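Long-range contacts in porphyranase B (Zobellia galactanivorans, PDB 3JUU), which hydrolyses the sulfated red-algal polysaccharide porphyran at the linkages between beta-D-galactopyranose and alpha-L-galactopyranose-6-sulfate, working as a family 16 glycoside hydrolase: residues 107-112 against 271-276; 112-117 against 265-270. All blocks are in the same frame, centred on the assembly; numbering follows the deposited sequence.

Interaction 1 of 2, residues 107-112 against 271-276; sequences YGYYEC and RSWQLV. With SO4 (sulfate ion), chain D.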
loop_
_atom_site.group_PDB
_atom_site.type_symbol
_atom_site.label_atom_id
_atom_site.label_comp_id
_atom_site.label_asym_id
_atom_site.label_seq_id
_atom_site.Cartn_x
_atom_site.Cartn_y
_atom_site.Cartn_z
ATOM N N TYR A 107 -12.790 8.438 4.674
ATOM C CA TYR A 107 -13.767 7.484 4.095
ATOM C C TYR A 107 -13.676 7.395 2.592
ATOM O O TYR A 107 -13.033 8.237 1.955
ATOM C CB TYR A 107 -15.252 7.743 4.538
ATOM C CG TYR A 107 -15.338 8.028 6.012
ATOM C CD1 TYR A 107 -14.822 7.145 6.952
ATOM C CD2 TYR A 107 -15.824 9.263 6.456
ATOM C CE1 TYR A 107 -14.838 7.461 8.339
ATOM C CE2 TYR A 107 -15.861 9.571 7.827
ATOM C CZ TYR A 107 -15.388 8.632 8.743
ATOM O OH TYR A 107 -15.372 8.940 10.088
ATOM N N GLY A 108 -14.304 6.379 2.030
ATOM C CA GLY A 108 -14.394 6.226 0.615
ATOM C C GLY A 108 -13.941 4.844 0.138
ATOM O O GLY A 108 -13.741 3.944 0.964
ATOM N N TYR A 109 -13.830 4.639 -1.183
ATOM C CA TYR A 109 -13.453 3.345 -1.726
ATOM C C TYR A 109 -12.089 3.562 -2.445
ATOM O O TYR A 109 -11.973 4.477 -3.289
ATOM C CB TYR A 109 -14.546 2.803 -2.723
ATOM C CG TYR A 109 -14.202 1.380 -3.144
ATOM C CD1 TYR A 109 -14.496 0.300 -2.266
ATOM C CD2 TYR A 109 -13.500 1.080 -4.364
ATOM C CE1 TYR A 109 -14.112 -0.978 -2.565
ATOM C CE2 TYR A 109 -13.137 -0.242 -4.671
ATOM C CZ TYR A 109 -13.433 -1.274 -3.735
ATOM O OH TYR A 109 -13.118 -2.588 -4.068
ATOM N N TYR A 110 -11.105 2.692 -2.193
ATOM C CA TYR A 110 -9.753 2.936 -2.716
ATOM C C TYR A 110 -9.297 1.674 -3.287
ATOM O O TYR A 110 -9.271 0.634 -2.570
ATOM C CB TYR A 110 -8.805 3.319 -1.553
ATOM C CG TYR A 110 -9.259 4.595 -0.900
ATOM C CD1 TYR A 110 -8.706 5.820 -1.335
ATOM C CD2 TYR A 110 -10.232 4.608 0.113
ATOM C CE1 TYR A 110 -9.143 7.030 -0.766
ATOM C CE2 TYR A 110 -10.654 5.774 0.647
ATOM C CZ TYR A 110 -10.116 6.994 0.198
ATOM O OH TYR A 110 -10.524 8.187 0.773
ATOM N N GLU A 111 -8.887 1.706 -4.568
ATOM C CA GLU A 111 -8.522 0.460 -5.217
ATOM C C GLU A 111 -7.309 0.667 -6.136
ATOM O O GLU A 111 -7.109 1.764 -6.635
ATOM C CB GLU A 111 -9.696 -0.079 -6.050
ATOM C CG GLU A 111 -10.394 1.045 -6.890
ATOM C CD GLU A 111 -11.338 0.540 -7.947
ATOM O OE1 GLU A 111 -11.620 -0.681 -7.969
ATOM O OE2 GLU A 111 -11.713 1.399 -8.817
ATOM N N CYS A 112 -6.505 -0.382 -6.368
ATOM C CA CYS A 112 -5.472 -0.313 -7.393
ATOM C C CYS A 112 -5.408 -1.659 -8.109
ATOM O O CYS A 112 -5.923 -2.683 -7.620
ATOM C CB CYS A 112 -4.108 0.049 -6.725
ATOM S SG CYS A 112 -3.300 -1.416 -5.923
ATOM N N ARG A 271 -7.408 4.260 -8.088
ATOM C CA ARG A 271 -8.657 5.044 -8.232
ATOM C C ARG A 271 -9.256 5.123 -6.875
ATOM O O ARG A 271 -9.441 4.083 -6.211
ATOM C CB ARG A 271 -9.619 4.276 -9.226
ATOM C CG ARG A 271 -8.978 4.168 -10.628
ATOM C CD ARG A 271 -9.842 3.346 -11.585
ATOM N NE ARG A 271 -9.239 3.250 -12.928
ATOM C CZ ARG A 271 -9.567 2.308 -13.800
ATOM N NH1 ARG A 271 -10.420 1.332 -13.424
ATOM N NH2 ARG A 271 -8.958 2.235 -14.988
ATOM N N SER A 272 -9.616 6.338 -6.493
ATOM C CA SER A 272 -10.164 6.636 -5.180
ATOM C C SER A 272 -11.537 7.292 -5.396
ATOM O O SER A 272 -11.715 8.066 -6.353
ATOM C CB SER A 272 -9.215 7.603 -4.527
ATOM O OG SER A 272 -7.933 7.011 -4.350
ATOM N N TRP A 273 -12.504 6.945 -4.560
ATOM C CA TRP A 273 -13.922 7.295 -4.828
ATOM C C TRP A 273 -14.606 7.632 -3.531
ATOM O O TRP A 273 -14.278 7.077 -2.476
ATOM C CB TRP A 273 -14.684 6.092 -5.443
ATOM C CG TRP A 273 -14.038 5.346 -6.609
ATOM C CD1 TRP A 273 -13.029 4.357 -6.557
ATOM C CD2 TRP A 273 -14.379 5.470 -7.980
ATOM N NE1 TRP A 273 -12.735 3.910 -7.819
ATOM C CE2 TRP A 273 -13.558 4.561 -8.712
ATOM C CE3 TRP A 273 -15.316 6.295 -8.686
ATOM C CZ2 TRP A 273 -13.639 4.429 -10.115
ATOM C CZ3 TRP A 273 -15.381 6.172 -10.071
ATOM C CH2 TRP A 273 -14.560 5.239 -10.775
ATOM N N GLN A 274 -15.551 8.574 -3.613
ATOM C CA GLN A 274 -16.501 8.854 -2.540
ATOM C C GLN A 274 -17.889 8.322 -2.981
ATOM O O GLN A 274 -18.224 8.295 -4.189
ATOM C CB GLN A 274 -16.665 10.354 -2.380
ATOM C CG GLN A 274 -15.591 11.061 -1.643
ATOM C CD GLN A 274 -15.819 12.587 -1.687
ATOM O OE1 GLN A 274 -16.607 13.075 -2.504
ATOM N NE2 GLN A 274 -15.168 13.325 -0.784
ATOM N N LEU A 275 -18.669 7.894 -1.992
ATOM C CA LEU A 275 -19.993 7.419 -2.222
ATOM C C LEU A 275 -20.900 8.599 -1.880
ATOM O O LEU A 275 -20.835 9.141 -0.766
ATOM C CB LEU A 275 -20.272 6.263 -1.254
ATOM C CG LEU A 275 -21.564 5.525 -1.597
ATOM C CD1 LEU A 275 -21.639 4.903 -2.956
ATOM C CD2 LEU A 275 -21.727 4.454 -0.451
ATOM N N VAL A 276 -21.669 9.037 -2.870
ATOM C CA VAL A 276 -22.525 10.236 -2.680
ATOM C C VAL A 276 -23.991 9.899 -3.007
ATOM O O VAL A 276 -24.270 8.986 -3.814
ATOM C CB VAL A 276 -22.055 11.452 -3.513
ATOM C CG1 VAL A 276 -20.561 11.967 -3.005
ATOM C CG2 VAL A 276 -22.109 11.154 -5.036
HETATM S S SO4 D . -9.614 -0.940 -16.442
HETATM O O1 SO4 D . -10.468 -1.522 -17.471
HETATM O O2 SO4 D . -8.992 0.288 -16.954
HETATM O O3 SO4 D . -10.461 -0.644 -15.283
HETATM O O4 SO4 D . -8.578 -1.935 -16.082
#
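Trp-273 turns the edge of its indole to Glu-111 and Tyr-109: Glu-111 OE2 and Tyr-109 O both lie at that edge, near the ring plane. The Tyr-109 ring in turn takes Trp-273 at its own edge, Tyr-109 CD2 to Trp-273 CD1 4.0 Å, while Phe-14 and Phe-217 also meet it. Trp-273 NE1 gives a hydrogen bond to Glu-111 OE2 (2.9 Å), reaching the oxygen from above the carboxylate plane, which is turned 62° from the indole. Glu-111 CG, set between its own backbone N and carbonyl carbon (chi1 44°), comes to 3.3 Å from Arg-271 O, and the extended chain beyond brings OE2 to the indole. At the edge of the Arg-271 guanidinium lies a sulfate ion, probably from the crystallisation liquor: Arg-271 NH1 bonds sulfate O3 at 2.7 Å and NH2 bonds O2 at 2.8 Å.

Strands 108-112 and 271-276 run antiparallel, with Tyr-109 paired to Trp-273 and Glu-111 to Arg-271 through two backbone hydrogen bonds each. On the other face, Ser-272 OG meets Tyr-110 CD1 at 3.3 Å and hydrogen-bonds Met-33 O. Gly-108 CA lies 3.2 Å from Trp-273 O, where a CB would clash.

Arg-271, salt-bridged to Glu-36, keeps NH1 4.8 Å from Glu-111 OE2, without contact. Two N-H donors, the indole at OE2 and His-13 N at OE1, would probably help keep the buried Glu-111 carboxylate ionised.

Interaction 2 of 2, residues 112-117 against 265-270; sequences CEMKAN and TTYNWV. With SO4 (sulfate ion), chain D.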
loop_
_atom_site.group_PDB
_atom_site.type_symbol
_atom_site.label_atom_id
_atom_site.label_comp_id
_atom_site.label_asym_id
_atom_site.label_seq_id
_atom_site.Cartn_x
_atom_site.Cartn_y
_atom_site.Cartn_z
ATOM N N CYS A 112 -6.505 -0.382 -6.368
ATOM C CA CYS A 112 -5.472 -0.313 -7.393
ATOM C C CYS A 112 -5.408 -1.659 -8.109
ATOM O O CYS A 112 -5.923 -2.683 -7.620
ATOM C CB CYS A 112 -4.108 0.049 -6.725
ATOM S SG CYS A 112 -3.300 -1.416 -5.923
ATOM N N GLU A 113 -4.778 -1.697 -9.296
ATOM C CA GLU A 113 -4.526 -2.919 -9.961
ATOM C C GLU A 113 -3.011 -3.101 -9.952
ATOM O O GLU A 113 -2.306 -2.290 -10.574
ATOM C CB GLU A 113 -5.050 -2.881 -11.438
ATOM C CG GLU A 113 -4.870 -4.216 -12.133
ATOM C CD GLU A 113 -5.598 -4.225 -13.463
ATOM O OE1 GLU A 113 -5.190 -3.505 -14.378
ATOM O OE2 GLU A 113 -6.619 -4.903 -13.566
ATOM N N MET A 114 -2.532 -4.156 -9.290
ATOM C CA MET A 114 -1.092 -4.248 -9.021
ATOM C C MET A 114 -0.612 -5.660 -9.325
ATOM O O MET A 114 -1.309 -6.671 -9.009
ATOM C CB MET A 114 -0.819 -3.846 -7.530
ATOM C CG MET A 114 0.662 -3.839 -7.055
ATOM S SD MET A 114 0.923 -3.966 -5.236
ATOM C CE MET A 114 1.075 -5.441 -6.076
ATOM N N LYS A 115 0.596 -5.738 -9.869
ATOM C CA LYS A 115 1.308 -7.008 -9.917
ATOM C C LYS A 115 2.558 -6.852 -9.068
ATOM O O LYS A 115 3.318 -5.849 -9.216
ATOM C CB LYS A 115 1.653 -7.378 -11.385
ATOM C CG LYS A 115 2.594 -8.546 -11.492
ATOM C CD LYS A 115 3.125 -8.780 -12.953
ATOM C CE LYS A 115 2.167 -9.367 -13.866
ATOM N NZ LYS A 115 2.885 -9.364 -15.213
ATOM N N ALA A 116 2.783 -7.789 -8.166
ATOM C CA ALA A 116 3.894 -7.625 -7.252
ATOM C C ALA A 116 5.232 -7.901 -7.962
ATOM O O ALA A 116 5.276 -8.615 -9.023
ATOM C CB ALA A 116 3.751 -8.586 -6.003
ATOM N N ASN A 117 6.303 -7.344 -7.387
ATOM C CA ASN A 117 7.661 -7.777 -7.803
ATOM C C ASN A 117 7.926 -9.165 -7.288
ATOM O O ASN A 117 7.350 -9.569 -6.306
ATOM C CB ASN A 117 8.757 -6.757 -7.445
ATOM C CG ASN A 117 9.043 -6.685 -5.957
ATOM O OD1 ASN A 117 9.554 -7.653 -5.375
ATOM N ND2 ASN A 117 8.777 -5.542 -5.355
ATOM N N THR A 265 7.432 -3.642 -9.250
ATOM C CA THR A 265 6.018 -3.738 -8.799
ATOM C C THR A 265 5.283 -2.787 -9.728
ATOM O O THR A 265 5.697 -1.654 -9.862
ATOM C CB THR A 265 5.931 -3.235 -7.316
ATOM O OG1 THR A 265 6.698 -4.137 -6.502
ATOM C CG2 THR A 265 4.413 -3.268 -6.922
ATOM N N THR A 266 4.248 -3.261 -10.412
ATOM C CA THR A 266 3.578 -2.421 -11.414
ATOM C C THR A 266 2.128 -2.141 -10.981
ATOM O O THR A 266 1.426 -3.101 -10.645
ATOM C CB THR A 266 3.556 -3.179 -12.758
ATOM O OG1 THR A 266 4.918 -3.546 -13.154
ATOM C CG2 THR A 266 2.844 -2.324 -13.863
ATOM N N TYR A 267 1.730 -0.874 -10.958
ATOM C CA TYR A 267 0.348 -0.480 -10.658
ATOM C C TYR A 267 -0.206 0.065 -11.951
ATOM O O TYR A 267 0.305 1.090 -12.428
ATOM C CB TYR A 267 0.315 0.606 -9.598
ATOM C CG TYR A 267 1.047 0.231 -8.302
ATOM C CD1 TYR A 267 0.315 -0.166 -7.156
ATOM C CD2 TYR A 267 2.448 0.290 -8.211
ATOM C CE1 TYR A 267 1.006 -0.482 -5.942
ATOM C CE2 TYR A 267 3.126 -0.054 -7.031
ATOM C CZ TYR A 267 2.407 -0.439 -5.913
ATOM O OH TYR A 267 3.042 -0.759 -4.738
ATOM N N ASN A 268 -1.194 -0.617 -12.548
ATOM C CA ASN A 268 -1.859 -0.062 -13.755
ATOM C C ASN A 268 -2.671 1.203 -13.470
ATOM O O ASN A 268 -2.771 2.098 -14.314
ATOM C CB ASN A 268 -2.694 -1.112 -14.507
ATOM C CG ASN A 268 -1.859 -2.169 -15.143
ATOM O OD1 ASN A 268 -0.669 -1.953 -15.450
ATOM N ND2 ASN A 268 -2.461 -3.341 -15.384
ATOM N N TRP A 269 -3.197 1.330 -12.246
ATOM C CA TRP A 269 -3.936 2.501 -11.921
ATOM C C TRP A 269 -4.205 2.497 -10.432
ATOM O O TRP A 269 -4.102 1.406 -9.808
ATOM C CB TRP A 269 -5.254 2.545 -12.721
ATOM C CG TRP A 269 -6.036 1.269 -12.844
ATOM C CD1 TRP A 269 -6.130 0.461 -13.968
ATOM C CD2 TRP A 269 -6.980 0.700 -11.874
ATOM N NE1 TRP A 269 -7.030 -0.560 -13.735
ATOM C CE2 TRP A 269 -7.527 -0.459 -12.455
ATOM C CE3 TRP A 269 -7.340 1.032 -10.538
ATOM C CZ2 TRP A 269 -8.453 -1.315 -11.762
ATOM C CZ3 TRP A 269 -8.265 0.183 -9.851
ATOM C CH2 TRP A 269 -8.809 -0.951 -10.469
ATOM N N VAL A 270 -4.519 3.678 -9.908
ATOM C CA VAL A 270 -5.061 3.840 -8.531
ATOM C C VAL A 270 -6.283 4.710 -8.656
ATOM O O VAL A 270 -6.230 5.785 -9.289
ATOM C CB VAL A 270 -4.065 4.539 -7.602
ATOM C CG1 VAL A 270 -4.734 4.877 -6.234
ATOM C CG2 VAL A 270 -2.892 3.638 -7.323
HETATM S S SO4 D . -9.614 -0.940 -16.442
HETATM O O1 SO4 D . -10.468 -1.522 -17.471
HETATM O O2 SO4 D . -8.992 0.288 -16.954
HETATM O O3 SO4 D . -10.461 -0.644 -15.283
HETATM O O4 SO4 D . -8.578 -1.935 -16.082
HETATM O O HOH W 1 -6.485 -2.554 -16.504
#
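Glu-113 lays its CB over one face of the Trp-269 indole, 3.9 Å from the centroid of the five-membered ring, a CH-pi contact in the beta-sandwich (jelly-roll) fold of this enzyme. Strand 112-115 runs antiparallel to 265-267, Lys-115 and Thr-266 exchanging two backbone hydrogen bonds; segment 265-270 then turns a corner at Asn-268, whose N bonds Glu-113 O. CG of Glu-113 is anti to the backbone N (chi1 -176°), and the extended chain beyond CG brings OE1 to Asn-268 ND2, still beside Trp-269 NE1. Asn-268 ND2 gives a nearly straight hydrogen bond (170°) to Glu-113 OE1, 2.9 Å away; the donor stands above the carboxylate plane, and the two flat groups are 83° apart. A water donates a second bond to OE1, while Trp-269 NE1 bonds sulfate O4. An alanine in place of Trp-269 would probably leave Glu-113 CB without the ring face beneath it and sulfate O4 without its indole donor.

The face bearing Cys-112, Met-114 and Tyr-267 is largely apolar. Met-114 and Tyr-267 lie side by side, pointing the same way, with Met-114 CG over the ring face toward its rim. The thioether makes an oblique Met-aromatic contact, whereas Cys-112 SG comes to the edge of the same ring, 4.0 Å from Tyr-267 CD1. Tyr-267 OH is held by Thr-124 O.

At the far end, Thr-119 OG1 is hydrogen-bonded to Asn-117 OD1, and Thr-265 OG1, also hydrogen-bonded to Ser-123 OG, accepts a hydrogen bond from Asn-117 ND2 at 2.8 Å.

How the interactions relate
Interactions 1 and 2 are successive parts of one antiparallel pairing between strands 108-115 and 264-276, their centres about 17 Å apart. Cys-112 belongs to both, and along the chain interaction 2 is nested inside the loop closed by interaction 1. Across the junction Glu-111 CD packs 3.6 Å from Trp-269 CZ3, and Arg-271 makes a cation-pi contact with the same indole. One sulfate ion bridges the two, bound by Arg-271, Trp-269 and His-13 NE2. Interaction 2 lies closer to the catalytic side: the side chain of Met-114 is about 8 Å from that of Glu-148, the probable proton donor, and that of Tyr-267 about 8 Å from that of Glu-243, probably substrate-binding.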